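Local coordinates for Myo-inositol dehydrogenase (PDB 3EUW), which probably catalyses the NAD+-dependent oxidation of myo-inositol, as a tetrameric member of the Gfo/Idh/MocA oxidoreductase family, at residues A[233-236]-A[237-240]; A[320-323]-A[324-328]. All blocks are in the same frame, centred on the assembly; numbering follows the deposited sequence.

Contacts 1 and 2 are both short-range, each within one continuous run of residues, and lie in different parts of the chain: 233-240 turns from a loop into strand 238-245, whereas 320-328 closes helix 307-326. Their centres are 26 Å apart and their nearest atoms about 16 Å, so they do not touch. The mixed sheet relates them, since strand 238-245 belongs to it and the helix end lies against its strands 189-197 and 330-331. A second subunit meets both. In contact 1 a buried carboxylate gathers its donors; in contact 2 hydroxyls and backbone carbonyls finish a helix. The sodium site, formed by Ile23, Ala24, Asn26 and Leu29, includes residues of neither.

Contact 1: A[233-236]-A[237-240]; sequences CSYG and YDQR
The phenol oxygen of Tyr235 reaches the carboxylate of Asp238, with OH donating to OD2 over 2.6 Å. OD2 lies at the edge of the tyrosine ring, close to its plane, but the hydroxyl comes to it from above the carboxylate plane, 48° out of it; ring and carboxylate are turned 67° against each other. Tyr235 CG is wedged between its backbone N and carbonyl carbon (chi1 50°), which sets the ring beside Cys233, whose SG lies over one ring face near the rim. The same sulfur stands 4.0 Å from Asp238 CB. Two residues beyond Asp238, Arg240 grips its carboxylate side-on: NE meets OD1 of Asp238 at 2.9 Å, and NH2 meets OD2 of Asp238 at 3.0 Å. Both bonds are nearly straight, lie in the guanidinium plane and use syn lone pairs, fixing the carboxylate's rotation. Arg240 also bridges to Glu242 of a second subunit. OD2 thus accepts from tyrosine and arginine together, and a salt bridge from Arg154 adds to the positive charge that would be expected to keep Asp238 ionised; Asn254 bonds to OD1. The backbone comes round through a type I turn from Cys233 to Gly236. This largely buried cluster marks where the loop after strand 224-230 enters strand 238-245, beside strand 146-154 of the mixed sheet.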
loop_
_atom_site.group_PDB
_atom_site.type_symbol
_atom_site.label_atom_id
_atom_site.label_comp_id
_atom_site.label_asym_id
_atom_site.label_seq_id
_atom_site.Cartn_x
_atom_site.Cartn_y
_atom_site.Cartn_z
ATOM N N CYS A 233 15.329 16.074 -0.697
ATOM C CA CYS A 233 14.107 15.287 -0.602
ATOM C C CYS A 233 13.633 15.330 0.841
ATOM O O CYS A 233 14.287 14.798 1.731
ATOM C CB CYS A 233 14.391 13.845 -1.021
ATOM S SG CYS A 233 12.959 12.745 -1.008
ATOM N N SER A 234 12.482 15.949 1.057
ATOM C CA SER A 234 11.951 16.134 2.400
ATOM C C SER A 234 11.598 14.882 3.191
ATOM O O SER A 234 11.682 14.890 4.415
ATOM C CB SER A 234 10.736 17.070 2.352
ATOM O OG SER A 234 9.681 16.515 1.592
ATOM N N TYR A 235 11.237 13.801 2.509
ATOM C CA TYR A 235 10.842 12.585 3.208
ATOM C C TYR A 235 11.903 11.495 3.353
ATOM O O TYR A 235 11.602 10.406 3.831
ATOM C CB TYR A 235 9.591 12.012 2.545
ATOM C CG TYR A 235 9.710 11.884 1.039
ATOM C CD1 TYR A 235 10.328 10.770 0.455
ATOM C CD2 TYR A 235 9.221 12.886 0.199
ATOM C CE1 TYR A 235 10.459 10.660 -0.937
ATOM C CE2 TYR A 235 9.339 12.791 -1.193
ATOM C CZ TYR A 235 9.961 11.679 -1.754
ATOM O OH TYR A 235 10.086 11.610 -3.120
ATOM N N GLY A 236 13.138 11.788 2.952
ATOM C CA GLY A 236 14.193 10.799 3.075
ATOM C C GLY A 236 15.013 10.578 1.820
ATOM O O GLY A 236 15.069 11.435 0.943
ATOM N N TYR A 237 15.643 9.407 1.743
ATOM C CA TYR A 237 16.502 9.020 0.625
ATOM C C TYR A 237 15.694 8.209 -0.402
ATOM O O TYR A 237 15.610 6.985 -0.323
ATOM C CB TYR A 237 17.671 8.203 1.185
ATOM C CG TYR A 237 18.772 7.839 0.214
ATOM C CD1 TYR A 237 19.136 8.698 -0.824
ATOM C CD2 TYR A 237 19.513 6.670 0.390
ATOM C CE1 TYR A 237 20.216 8.406 -1.657
ATOM C CE2 TYR A 237 20.595 6.368 -0.439
ATOM C CZ TYR A 237 20.940 7.240 -1.457
ATOM O OH TYR A 237 22.011 6.952 -2.262
ATOM N N ASP A 238 15.112 8.920 -1.363
ATOM C CA ASP A 238 14.254 8.328 -2.395
ATOM C C ASP A 238 15.038 7.459 -3.374
ATOM O O ASP A 238 15.852 7.961 -4.140
ATOM C CB ASP A 238 13.522 9.452 -3.138
ATOM C CG ASP A 238 12.279 8.971 -3.869
ATOM O OD1 ASP A 238 12.045 7.744 -3.927
ATOM O OD2 ASP A 238 11.539 9.829 -4.395
ATOM N N GLN A 239 14.787 6.154 -3.348
ATOM C CA GLN A 239 15.494 5.228 -4.227
ATOM C C GLN A 239 14.521 4.243 -4.846
ATOM O O GLN A 239 14.444 3.094 -4.415
ATOM C CB GLN A 239 16.545 4.441 -3.434
ATOM C CG GLN A 239 17.631 5.283 -2.768
ATOM C CD GLN A 239 18.661 5.805 -3.754
ATOM O OE1 GLN A 239 18.556 6.929 -4.247
ATOM N NE2 GLN A 239 19.659 4.981 -4.058
ATOM N N ARG A 240 13.779 4.689 -5.852
ATOM C CA ARG A 240 12.811 3.834 -6.503
ATOM C C ARG A 240 13.287 3.389 -7.872
ATOM O O ARG A 240 14.081 4.074 -8.531
ATOM C CB ARG A 240 11.466 4.559 -6.621
ATOM C CG ARG A 240 10.716 4.692 -5.301
ATOM C CD ARG A 240 9.454 5.532 -5.478
ATOM N NE ARG A 240 9.767 6.949 -5.614
ATOM C CZ ARG A 240 9.113 7.799 -6.405
ATOM N NH1 ARG A 240 8.107 7.367 -7.158
ATOM N NH2 ARG A 240 9.440 9.090 -6.419
#

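Contact 2: A[320-323]-A[324-328]; sequences CLES and AQTGR
Thr326 turns its hydroxyl back onto the helix, where OG1 donates to Glu322 O at 2.6 Å. With OG1 between the backbone N and the carbonyl carbon (chi1 58°), the hydroxyl faces the preceding turn and CG2 swings toward the Glu322 side chain, 3.3 Å from its OE2. That glutamate is bent about its CB-CG bond (chi2 -97°), which brings OE2 up to the methyl. A water joins the ends: it donates to Glu322 OE1 and Thr326 OG1 and weakly accepts from Arg328 NE. One residue back, Gln325 lays its amide obliquely across Leu321, with OE1 3.8 Å from Leu321 CG. Ser323 OG donates to Arg328 O at 2.7 Å, from above that carbonyl's plane. The backbone O of Ser323 takes two donors, Gly327 N at 2.9 Å from Ser323 O and, well above the carbonyl plane, Thr326 N. Gly327, with positive phi, breaks the helix and turns the chain toward strand 330-331. This C-terminal end of helix 307-326 packs Leu321 and Ala324 on Phe171 of helix 169-185, while Ser323 OG also bonds Ala194 N of strand 189-197.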
loop_
_atom_site.group_PDB
_atom_site.type_symbol
_atom_site.label_atom_id
_atom_site.label_comp_id
_atom_site.label_asym_id
_atom_site.label_seq_id
_atom_site.Cartn_x
_atom_site.Cartn_y
_atom_site.Cartn_z
ATOM N N CYS A 320 26.508 12.385 -20.274
ATOM C CA CYS A 320 25.356 13.091 -19.706
ATOM C C CYS A 320 25.644 14.578 -19.582
ATOM O O CYS A 320 24.860 15.403 -20.044
ATOM C CB CYS A 320 24.990 12.559 -18.314
ATOM S SG CYS A 320 24.126 10.981 -18.272
ATOM N N LEU A 321 26.765 14.910 -18.945
ATOM C CA LEU A 321 27.165 16.297 -18.756
ATOM C C LEU A 321 27.251 17.019 -20.090
ATOM O O LEU A 321 26.771 18.141 -20.228
ATOM C CB LEU A 321 28.529 16.378 -18.051
ATOM C CG LEU A 321 29.089 17.787 -17.800
ATOM C CD1 LEU A 321 28.133 18.569 -16.919
ATOM C CD2 LEU A 321 30.452 17.699 -17.137
ATOM N N GLU A 322 27.869 16.374 -21.072
ATOM C CA GLU A 322 28.014 16.982 -22.392
ATOM C C GLU A 322 26.652 17.225 -23.047
ATOM O O GLU A 322 26.433 18.266 -23.666
ATOM C CB GLU A 322 28.871 16.088 -23.279
ATOM C CG GLU A 322 29.895 16.847 -24.099
ATOM C CD GLU A 322 29.413 17.108 -25.493
ATOM O OE1 GLU A 322 28.884 16.164 -26.111
ATOM O OE2 GLU A 322 29.565 18.239 -25.979
ATOM N N SER A 323 25.746 16.255 -22.920
ATOM C CA SER A 323 24.407 16.390 -23.489
ATOM C C SER A 323 23.683 17.545 -22.797
ATOM O O SER A 323 23.078 18.391 -23.445
ATOM C CB SER A 323 23.604 15.098 -23.293
ATOM O OG SER A 323 22.269 15.254 -23.747
ATOM N N ALA A 324 23.762 17.580 -21.474
ATOM C CA ALA A 324 23.094 18.627 -20.707
ATOM C C ALA A 324 23.619 20.004 -21.073
ATOM O O ALA A 324 22.863 20.969 -21.121
ATOM C CB ALA A 324 23.278 18.389 -19.229
ATOM N N GLN A 325 24.916 20.096 -21.331
ATOM C CA GLN A 325 25.518 21.375 -21.685
ATOM C C GLN A 325 25.263 21.782 -23.135
ATOM O O GLN A 325 25.361 22.967 -23.474
ATOM C CB GLN A 325 27.028 21.335 -21.450
ATOM C CG GLN A 325 27.450 21.136 -20.000
ATOM C CD GLN A 325 28.964 21.043 -19.835
ATOM O OE1 GLN A 325 29.632 20.290 -20.547
ATOM N NE2 GLN A 325 29.506 21.802 -18.892
ATOM N N THR A 326 24.920 20.818 -23.986
ATOM C CA THR A 326 24.736 21.112 -25.406
ATOM C C THR A 326 23.327 21.090 -25.968
ATOM O O THR A 326 23.090 21.577 -27.078
ATOM C CB THR A 326 25.610 20.166 -26.255
ATOM O OG1 THR A 326 25.261 18.804 -25.964
ATOM C CG2 THR A 326 27.097 20.382 -25.922
ATOM N N GLY A 327 22.388 20.517 -25.227
ATOM C CA GLY A 327 21.023 20.478 -25.714
ATOM C C GLY A 327 20.815 19.489 -26.844
ATOM O O GLY A 327 19.997 19.718 -27.732
ATOM N N ARG A 328 21.564 18.390 -26.826
ATOM C CA ARG A 328 21.398 17.378 -27.857
ATOM C C ARG A 328 21.769 15.987 -27.354
ATOM O O ARG A 328 22.470 15.833 -26.354
ATOM C CB ARG A 328 22.246 17.713 -29.083
ATOM C CG ARG A 328 23.685 17.262 -28.965
ATOM C CD ARG A 328 24.511 17.658 -30.175
ATOM N NE ARG A 328 25.736 16.873 -30.206
ATOM C CZ ARG A 328 25.870 15.713 -30.841
ATOM N NH1 ARG A 328 24.858 15.191 -31.521
ATOM N NH2 ARG A 328 27.016 15.061 -30.777
HETATM O O HOH W 1 27.005 16.997 -27.932
#